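Local coordinates for 5'-AMP-activated protein kinase subunit beta (Schizosaccharomyces pombe, PDB 2QRD) that probably holds the heterotrimer of AMP-activated protein kinase together and helps to set its location and substrate choice when glucose runs short, at residues 37-42 against 52-57; 60-65 against 78-83. All blocks are in the same frame, centred on the assembly; numbering follows the deposited sequence.

Interaction 1 (37-42 against 52-57); sequences KCILNS and VLPNPN
Ile-39 lies across from Pro-54, with 6.8 Å between the two CA atoms, where a short 3-10 turn at 39-41 meets an irregular run of chain at 52-57, and the two backbones exchange no hydrogen bond. Ile-39 carries the contact. Its CG1 sits in the crowded position between the backbone N and the carbonyl carbon (chi1 69°), and an extended second torsion (162°) sends CD1 on away from CA. That methyl ends among three residues: it lies 3.8 Å from Leu-53 CD1, 3.5 Å from the carbonyl oxygen of Pro-54, and 4.1 Å from Pro-56 CB. It touches CB of Leu-53 as well as CD1, the two side chains crossing at about a right angle. The other branch of Leu-53 turns to the backbone: CD2 lies 3.5 Å from Ile-39 O, which also accepts the 3-10 bond from Ser-42 N. Leu-40 points its CB away, yet its CD2 comes back to within 4.2 Å of Leu-53 CD1. At the other end, Ser-42 OG is close against the proline ring, 3.1 Å from Pro-54 CD, a tight polar-to-apolar approach. Within 37-42, Cys-38 SG accepts a long bond from Leu-40 N, 3.6 Å, which adds to the two backbone bonds of the turn. Beyond these segments, Thr-88 of strand 85-93 packs on Ile-39, Leu-40 and Leu-53. Trp-13 of the SNF1-like kinase chain lies on Cys-38 and Leu-40 and accepts a hydrogen bond from Asn-41 ND2 at its O. Side-chain packing therefore joins the two loops of this interaction domain, while close to the shared ADP site another protein of the assembly donates side-chain hydrogen bonds to Ser-42 O and Pro-54 O and shares backbone bonds with Leu-53.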
ATOM      1  N   LYS B  37       9.841  -0.225 -21.754  1.00 54.71           N
ATOM      2  CA  LYS B  37       8.594  -0.680 -21.159  1.00 55.92           C
ATOM      3  C   LYS B  37       8.738  -0.877 -19.658  1.00 55.23           C
ATOM      4  O   LYS B  37       9.630  -1.573 -19.195  1.00 55.52           O
ATOM      5  CB  LYS B  37       8.051  -1.951 -21.856  1.00 55.80           C
ATOM      6  CG  LYS B  37       8.955  -3.191 -21.699  1.00 57.58           C
ATOM      7  CD  LYS B  37       8.458  -4.381 -22.527  1.00 57.76           C
ATOM      8  CE  LYS B  37       9.576  -5.404 -22.756  1.00 59.77           C
ATOM      9  NZ  LYS B  37       9.145  -6.493 -23.693  1.00 60.39           N
ATOM     10  N   CYS B  38       7.832  -0.259 -18.917  1.00 55.40           N
ATOM     11  CA  CYS B  38       7.779  -0.384 -17.469  1.00 54.30           C
ATOM     12  C   CYS B  38       6.628  -1.319 -17.069  1.00 52.67           C
ATOM     13  O   CYS B  38       5.522  -1.181 -17.591  1.00 52.44           O
ATOM     14  CB  CYS B  38       7.671   1.013 -16.838  1.00 54.11           C
ATOM     15  SG  CYS B  38       7.275   0.985 -15.106  1.00 58.77           S
ATOM     16  N   ILE B  39       6.902  -2.290 -16.182  1.00 51.45           N
ATOM     17  CA  ILE B  39       5.908  -3.328 -15.837  1.00 50.22           C
ATOM     18  C   ILE B  39       4.742  -2.808 -15.022  1.00 49.72           C
ATOM     19  O   ILE B  39       3.756  -3.525 -14.854  1.00 49.78           O
ATOM     20  CB  ILE B  39       6.473  -4.609 -15.118  1.00 50.15           C
ATOM     21  CG1 ILE B  39       6.963  -4.303 -13.693  1.00 50.76           C
ATOM     22  CG2 ILE B  39       7.503  -5.352 -15.990  1.00 50.11           C
ATOM     23  CD1 ILE B  39       7.113  -5.544 -12.825  1.00 49.76           C
ATOM     24  N   LEU B  40       4.843  -1.577 -14.517  1.00 48.90           N
ATOM     25  CA  LEU B  40       3.746  -0.997 -13.740  1.00 48.08           C
ATOM     26  C   LEU B  40       2.568  -0.679 -14.626  1.00 48.38           C
ATOM     27  O   LEU B  40       1.431  -0.657 -14.155  1.00 48.29           O
ATOM     28  CB  LEU B  40       4.169   0.242 -12.959  1.00 47.67           C
ATOM     29  CG  LEU B  40       4.713  -0.014 -11.557  1.00 46.19           C
ATOM     30  CD1 LEU B  40       5.057   1.291 -10.912  1.00 41.92           C
ATOM     31  CD2 LEU B  40       3.719  -0.796 -10.674  1.00 46.56           C
ATOM     32  N   ASN B  41       2.847  -0.441 -15.903  1.00 48.34           N
ATOM     33  CA  ASN B  41       1.812  -0.150 -16.875  1.00 49.17           C
ATOM     34  C   ASN B  41       0.972  -1.368 -17.234  1.00 49.81           C
ATOM     35  O   ASN B  41       0.142  -1.328 -18.137  1.00 49.70           O
ATOM     36  CB  ASN B  41       2.442   0.437 -18.122  1.00 49.17           C
ATOM     37  CG  ASN B  41       3.124   1.700 -17.841  1.00 47.44           C
ATOM     38  OD1 ASN B  41       2.764   2.388 -16.905  1.00 46.03           O
ATOM     39  ND2 ASN B  41       4.136   2.023 -18.631  1.00 46.96           N
ATOM     40  N   SER B  42       1.204  -2.444 -16.492  1.00 50.95           N
ATOM     41  CA  SER B  42       0.489  -3.692 -16.660  1.00 51.96           C
ATOM     42  C   SER B  42      -0.551  -3.864 -15.541  1.00 52.32           C
ATOM     43  O   SER B  42      -0.323  -3.448 -14.399  1.00 52.17           O
ATOM     44  CB  SER B  42       1.505  -4.842 -16.690  1.00 51.85           C
ATOM     45  OG  SER B  42       0.970  -6.041 -16.175  1.00 53.06           O
ATOM     46  N   VAL B  52      -1.058  -7.892  -8.787  1.00 49.43           N
ATOM     47  CA  VAL B  52      -0.251  -8.867  -9.545  1.00 48.79           C
ATOM     48  C   VAL B  52       0.372  -8.214 -10.784  1.00 49.26           C
ATOM     49  O   VAL B  52      -0.316  -7.604 -11.617  1.00 49.09           O
ATOM     50  CB  VAL B  52      -1.059 -10.133  -9.938  1.00 48.37           C
ATOM     51  CG1 VAL B  52      -0.318 -10.978 -10.978  1.00 49.17           C
ATOM     52  CG2 VAL B  52      -1.382 -10.990  -8.730  1.00 46.81           C
ATOM     53  N   LEU B  53       1.689  -8.336 -10.877  1.00 49.48           N
ATOM     54  CA  LEU B  53       2.442  -7.839 -12.022  1.00 49.60           C
ATOM     55  C   LEU B  53       3.076  -9.015 -12.730  1.00 49.88           C
ATOM     56  O   LEU B  53       3.129 -10.112 -12.163  1.00 49.61           O
ATOM     57  CB  LEU B  53       3.523  -6.860 -11.568  1.00 49.21           C
ATOM     58  CG  LEU B  53       3.063  -5.605 -10.855  1.00 48.12           C
ATOM     59  CD1 LEU B  53       4.289  -4.976 -10.288  1.00 50.76           C
ATOM     60  CD2 LEU B  53       2.417  -4.683 -11.864  1.00 49.90           C
ATOM     61  N   PRO B  54       3.536  -8.808 -13.987  1.00 50.78           N
ATOM     62  CA  PRO B  54       4.392  -9.845 -14.566  1.00 50.85           C
ATOM     63  C   PRO B  54       5.763  -9.843 -13.873  1.00 51.72           C
ATOM     64  O   PRO B  54       6.120  -8.872 -13.182  1.00 50.67           O
ATOM     65  CB  PRO B  54       4.510  -9.440 -16.037  1.00 50.63           C
ATOM     66  CG  PRO B  54       4.181  -7.992 -16.086  1.00 49.80           C
ATOM     67  CD  PRO B  54       3.286  -7.690 -14.929  1.00 50.46           C
ATOM     68  N   ASN B  55       6.493 -10.946 -14.025  1.00 52.88           N
ATOM     69  CA  ASN B  55       7.866 -11.019 -13.555  1.00 54.25           C
ATOM     70  C   ASN B  55       8.728  -9.987 -14.257  1.00 54.79           C
ATOM     71  O   ASN B  55       8.604  -9.782 -15.467  1.00 55.51           O
ATOM     72  CB  ASN B  55       8.432 -12.433 -13.734  1.00 54.69           C
ATOM     73  CG  ASN B  55       7.735 -13.444 -12.842  1.00 55.10           C
ATOM     74  OD1 ASN B  55       7.080 -13.081 -11.863  1.00 58.53           O
ATOM     75  ND2 ASN B  55       7.850 -14.706 -13.185  1.00 56.23           N
ATOM     76  N   PRO B  56       9.588  -9.309 -13.499  1.00 55.34           N
ATOM     77  CA  PRO B  56      10.336  -8.233 -14.133  1.00 55.86           C
ATOM     78  C   PRO B  56      11.580  -8.743 -14.844  1.00 56.38           C
ATOM     79  O   PRO B  56      12.036  -9.854 -14.597  1.00 56.72           O
ATOM     80  CB  PRO B  56      10.733  -7.356 -12.949  1.00 55.70           C
ATOM     81  CG  PRO B  56      10.909  -8.328 -11.825  1.00 55.98           C
ATOM     82  CD  PRO B  56       9.937  -9.473 -12.074  1.00 54.95           C
ATOM     83  N   ASN B  57      12.100  -7.932 -15.744  1.00 57.24           N
ATOM     84  CA  ASN B  57      13.419  -8.150 -16.304  1.00 57.85           C
ATOM     85  C   ASN B  57      14.429  -7.940 -15.163  1.00 57.90           C
ATOM     86  O   ASN B  57      14.512  -6.846 -14.577  1.00 57.48           O
ATOM     87  CB  ASN B  57      13.634  -7.151 -17.447  1.00 58.10           C
ATOM     88  CG  ASN B  57      14.908  -7.381 -18.219  1.00 58.51           C
ATOM     89  OD1 ASN B  57      15.790  -8.145 -17.821  1.00 59.71           O
ATOM     90  ND2 ASN B  57      15.019  -6.693 -19.344  1.00 60.78           N
TER

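Interaction 2 (60-65 against 78-83); sequences LLNHLA and ATTRYH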
ATOM      1  N   LEU B  60      16.439  -4.867 -14.804  1.00 55.58           N
ATOM      2  CA  LEU B  60      15.789  -3.590 -14.480  1.00 54.77           C
ATOM      3  C   LEU B  60      15.403  -3.461 -13.006  1.00 54.64           C
ATOM      4  O   LEU B  60      14.617  -2.578 -12.616  1.00 55.32           O
ATOM      5  CB  LEU B  60      14.563  -3.359 -15.367  1.00 54.57           C
ATOM      6  CG  LEU B  60      14.741  -3.407 -16.893  1.00 54.47           C
ATOM      7  CD1 LEU B  60      13.384  -3.394 -17.609  1.00 50.29           C
ATOM      8  CD2 LEU B  60      15.653  -2.277 -17.368  1.00 53.40           C
ATOM      9  N   LEU B  61      15.952  -4.352 -12.196  1.00 53.87           N
ATOM     10  CA  LEU B  61      15.874  -4.271 -10.751  1.00 53.12           C
ATOM     11  C   LEU B  61      16.540  -2.993 -10.182  1.00 53.09           C
ATOM     12  O   LEU B  61      17.654  -2.619 -10.564  1.00 52.92           O
ATOM     13  CB  LEU B  61      16.481  -5.542 -10.141  1.00 52.89           C
ATOM     14  CG  LEU B  61      15.517  -6.674  -9.735  1.00 52.20           C
ATOM     15  CD1 LEU B  61      14.215  -6.690 -10.518  1.00 50.85           C
ATOM     16  CD2 LEU B  61      16.203  -8.018  -9.824  1.00 51.60           C
ATOM     17  N   ASN B  62      15.823  -2.335  -9.278  1.00 52.50           N
ATOM     18  CA  ASN B  62      16.236  -1.076  -8.658  1.00 52.62           C
ATOM     19  C   ASN B  62      16.730   0.014  -9.613  1.00 51.38           C
ATOM     20  O   ASN B  62      17.649   0.755  -9.319  1.00 51.90           O
ATOM     21  CB  ASN B  62      17.134  -1.316  -7.427  1.00 53.29           C
ATOM     22  CG  ASN B  62      16.365  -1.989  -6.243  1.00 55.47           C
ATOM     23  OD1 ASN B  62      16.822  -2.992  -5.693  1.00 58.73           O
ATOM     24  ND2 ASN B  62      15.190  -1.455  -5.890  1.00 56.61           N
ATOM     25  N   HIS B  63      16.077   0.086 -10.769  1.00 50.49           N
ATOM     26  CA  HIS B  63      16.082   1.264 -11.625  1.00 48.57           C
ATOM     27  C   HIS B  63      14.875   2.113 -11.270  1.00 48.34           C
ATOM     28  O   HIS B  63      13.756   1.618 -11.147  1.00 47.93           O
ATOM     29  CB  HIS B  63      16.004   0.863 -13.107  1.00 48.54           C
ATOM     30  CG  HIS B  63      17.284   0.313 -13.650  1.00 45.96           C
ATOM     31  ND1 HIS B  63      18.140   1.058 -14.433  1.00 45.20           N
ATOM     32  CD2 HIS B  63      17.868  -0.895 -13.506  1.00 42.94           C
ATOM     33  CE1 HIS B  63      19.198   0.332 -14.748  1.00 43.14           C
ATOM     34  NE2 HIS B  63      19.061  -0.855 -14.191  1.00 43.74           N
ATOM     35  N   LEU B  64      15.104   3.408 -11.103  1.00 48.31           N
ATOM     36  CA  LEU B  64      14.032   4.321 -10.817  1.00 47.47           C
ATOM     37  C   LEU B  64      13.037   4.424 -12.007  1.00 48.08           C
ATOM     38  O   LEU B  64      13.458   4.647 -13.155  1.00 48.79           O
ATOM     39  CB  LEU B  64      14.611   5.704 -10.459  1.00 47.05           C
ATOM     40  CG  LEU B  64      13.636   6.898 -10.515  1.00 45.77           C
ATOM     41  CD1 LEU B  64      12.615   6.808  -9.378  1.00 45.91           C
ATOM     42  CD2 LEU B  64      14.360   8.222 -10.483  1.00 46.89           C
ATOM     43  N   ALA B  65      11.742   4.274 -11.728  1.00 47.21           N
ATOM     44  CA  ALA B  65      10.702   4.698 -12.665  1.00 47.65           C
ATOM     45  C   ALA B  65       9.882   5.898 -12.096  1.00 47.73           C
ATOM     46  O   ALA B  65       9.944   6.192 -10.908  1.00 48.99           O
ATOM     47  CB  ALA B  65       9.792   3.512 -13.075  1.00 46.67           C
ATOM     48  N   ALA B  78      10.484   1.480  -7.770  1.00 53.18           N
ATOM     49  CA  ALA B  78      11.565   0.602  -8.163  1.00 53.24           C
ATOM     50  C   ALA B  78      11.150  -0.832  -7.842  1.00 52.70           C
ATOM     51  O   ALA B  78      10.290  -1.042  -7.006  1.00 52.33           O
ATOM     52  CB  ALA B  78      12.883   1.005  -7.488  1.00 52.44           C
ATOM     53  N   THR B  79      11.722  -1.795  -8.560  1.00 53.34           N
ATOM     54  CA  THR B  79      11.407  -3.211  -8.379  1.00 53.58           C
ATOM     55  C   THR B  79      12.576  -3.839  -7.713  1.00 53.26           C
ATOM     56  O   THR B  79      13.706  -3.581  -8.070  1.00 54.84           O
ATOM     57  CB  THR B  79      11.104  -3.934  -9.723  1.00 53.53           C
ATOM     58  OG1 THR B  79       9.902  -3.395 -10.281  1.00 54.68           O
ATOM     59  CG2 THR B  79      10.876  -5.440  -9.518  1.00 52.26           C
ATOM     60  N   THR B  80      12.319  -4.652  -6.716  1.00 53.24           N
ATOM     61  CA  THR B  80      13.404  -5.361  -6.056  1.00 52.43           C
ATOM     62  C   THR B  80      12.962  -6.791  -5.744  1.00 51.97           C
ATOM     63  O   THR B  80      11.759  -7.068  -5.707  1.00 52.56           O
ATOM     64  CB  THR B  80      13.929  -4.573  -4.805  1.00 52.45           C
ATOM     65  OG1 THR B  80      15.213  -5.070  -4.470  1.00 53.62           O
ATOM     66  CG2 THR B  80      13.018  -4.701  -3.560  1.00 51.40           C
ATOM     67  N   ARG B  81      13.928  -7.680  -5.562  1.00 51.11           N
ATOM     68  CA  ARG B  81      13.695  -9.069  -5.170  1.00 51.42           C
ATOM     69  C   ARG B  81      13.615  -9.153  -3.648  1.00 50.45           C
ATOM     70  O   ARG B  81      14.476  -8.618  -2.945  1.00 50.23           O
ATOM     71  CB  ARG B  81      14.854  -9.970  -5.667  1.00 50.81           C
ATOM     72  CG  ARG B  81      14.500 -11.456  -5.882  1.00 52.83           C
ATOM     73  CD  ARG B  81      15.665 -12.330  -6.418  1.00 53.04           C
ATOM     74  NE  ARG B  81      16.540 -11.661  -7.395  1.00 59.92           N
ATOM     75  CZ  ARG B  81      16.576 -11.893  -8.719  1.00 60.83           C
ATOM     76  NH1 ARG B  81      15.782 -12.789  -9.282  1.00 62.11           N
ATOM     77  NH2 ARG B  81      17.435 -11.236  -9.495  1.00 61.82           N
ATOM     78  N   TYR B  82      12.568  -9.801  -3.148  1.00 49.91           N
ATOM     79  CA  TYR B  82      12.444 -10.137  -1.743  1.00 48.72           C
ATOM     80  C   TYR B  82      12.406 -11.660  -1.665  1.00 49.57           C
ATOM     81  O   TYR B  82      11.374 -12.265  -1.928  1.00 50.32           O
ATOM     82  CB  TYR B  82      11.211  -9.460  -1.074  1.00 47.67           C
ATOM     83  CG  TYR B  82      11.137  -9.764   0.407  1.00 46.84           C
ATOM     84  CD1 TYR B  82      11.979  -9.112   1.316  1.00 44.40           C
ATOM     85  CD2 TYR B  82      10.298 -10.788   0.892  1.00 45.45           C
ATOM     86  CE1 TYR B  82      11.941  -9.421   2.673  1.00 46.87           C
ATOM     87  CE2 TYR B  82      10.288 -11.144   2.242  1.00 44.34           C
ATOM     88  CZ  TYR B  82      11.101 -10.459   3.127  1.00 46.69           C
ATOM     89  OH  TYR B  82      11.075 -10.791   4.459  1.00 45.30           O
ATOM     90  N   HIS B  83      13.537 -12.261  -1.282  1.00 49.73           N
ATOM     91  CA  HIS B  83      13.779 -13.699  -1.382  1.00 49.97           C
ATOM     92  C   HIS B  83      13.459 -14.062  -2.833  1.00 49.83           C
ATOM     93  O   HIS B  83      14.036 -13.473  -3.735  1.00 49.53           O
ATOM     94  CB  HIS B  83      13.022 -14.485  -0.300  1.00 50.58           C
ATOM     95  CG  HIS B  83      13.345 -14.030   1.094  1.00 52.56           C
ATOM     96  ND1 HIS B  83      13.933 -14.851   2.031  1.00 54.97           N
ATOM     97  CD2 HIS B  83      13.210 -12.819   1.691  1.00 55.07           C
ATOM     98  CE1 HIS B  83      14.122 -14.175   3.153  1.00 54.73           C
ATOM     99  NE2 HIS B  83      13.691 -12.942   2.974  1.00 54.79           N
TER
HETATM  100  O   HOH W   1      13.260  -0.992 -10.922  1.00 32.29           O
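Asn-62 N donates to Thr-79 O over 2.7 Å, the direct backbone hydrogen bond between the 60-65 loop and the 78-82 part of strand 74-82; it is nearly straight (161° at the hydrogen) and arrives close to the line of the C=O bond. A water bridges the two backbones as well. It donates to Leu-60 O and His-63 O, each 2.7 Å away, and accepts from Thr-79 N at 2.9 Å, linking the bend to the strand where direct pairing is missing. Among polar side chains, Asn-62 has CG anti to its carbonyl carbon (chi1 -67°), beside its own N, and its amide reaches the strand: OD1 lies 2.9 Å from Thr-80 OG1, and ND2 is 3.7 Å from Ala-78 CB. Thr-80 OG1 is hydrogen-bonded to Lys-118 O of the kinase chain, and Asn-62 ND2 makes a weak bond to Ser-120 of that chain. An alanine in place of Asn-62 would probably leave Ser-120 of the kinase without that weak bond, take the amide oxygen from beside Thr-80 OG1, and open a gap next to Ala-78. The remaining packing comes from Leu-61, whose CD1 makes an apolar contact with Thr-79 CG2 at 3.7 Å while CD2 comes obliquely to the Arg-81 guanidinium, 3.5 Å from NH2. The loop thus borders the strand through one direct bond and a triply held water instead of a regular ladder, whereas Ala-65 at its end pairs in an antiparallel ladder with a strand of the kinase.

From the N terminus, the extended chain first enters interaction 1, where 37-42 and 52-57 close a loop holding helix 46-49 and the ADP-binding residues Asp-49, Gln-50 and Ser-51. Only after that loop has closed does interaction 2 open, bringing 60-65 onto 78-83 around strand 65-67 and the start of strand 74-82; the two are in series, neither nesting nor crossing. They meet at Pro-56, whose CG packs on both Leu-61 and Thr-79, and again where Cys-38 SG rests on Ala-65 CB. Through these joints the nucleotide-side loop lies on the antiparallel sheet, whose strand 85-93 touches interaction 1 through Thr-88 and pairs beside 74-82 in interaction 2.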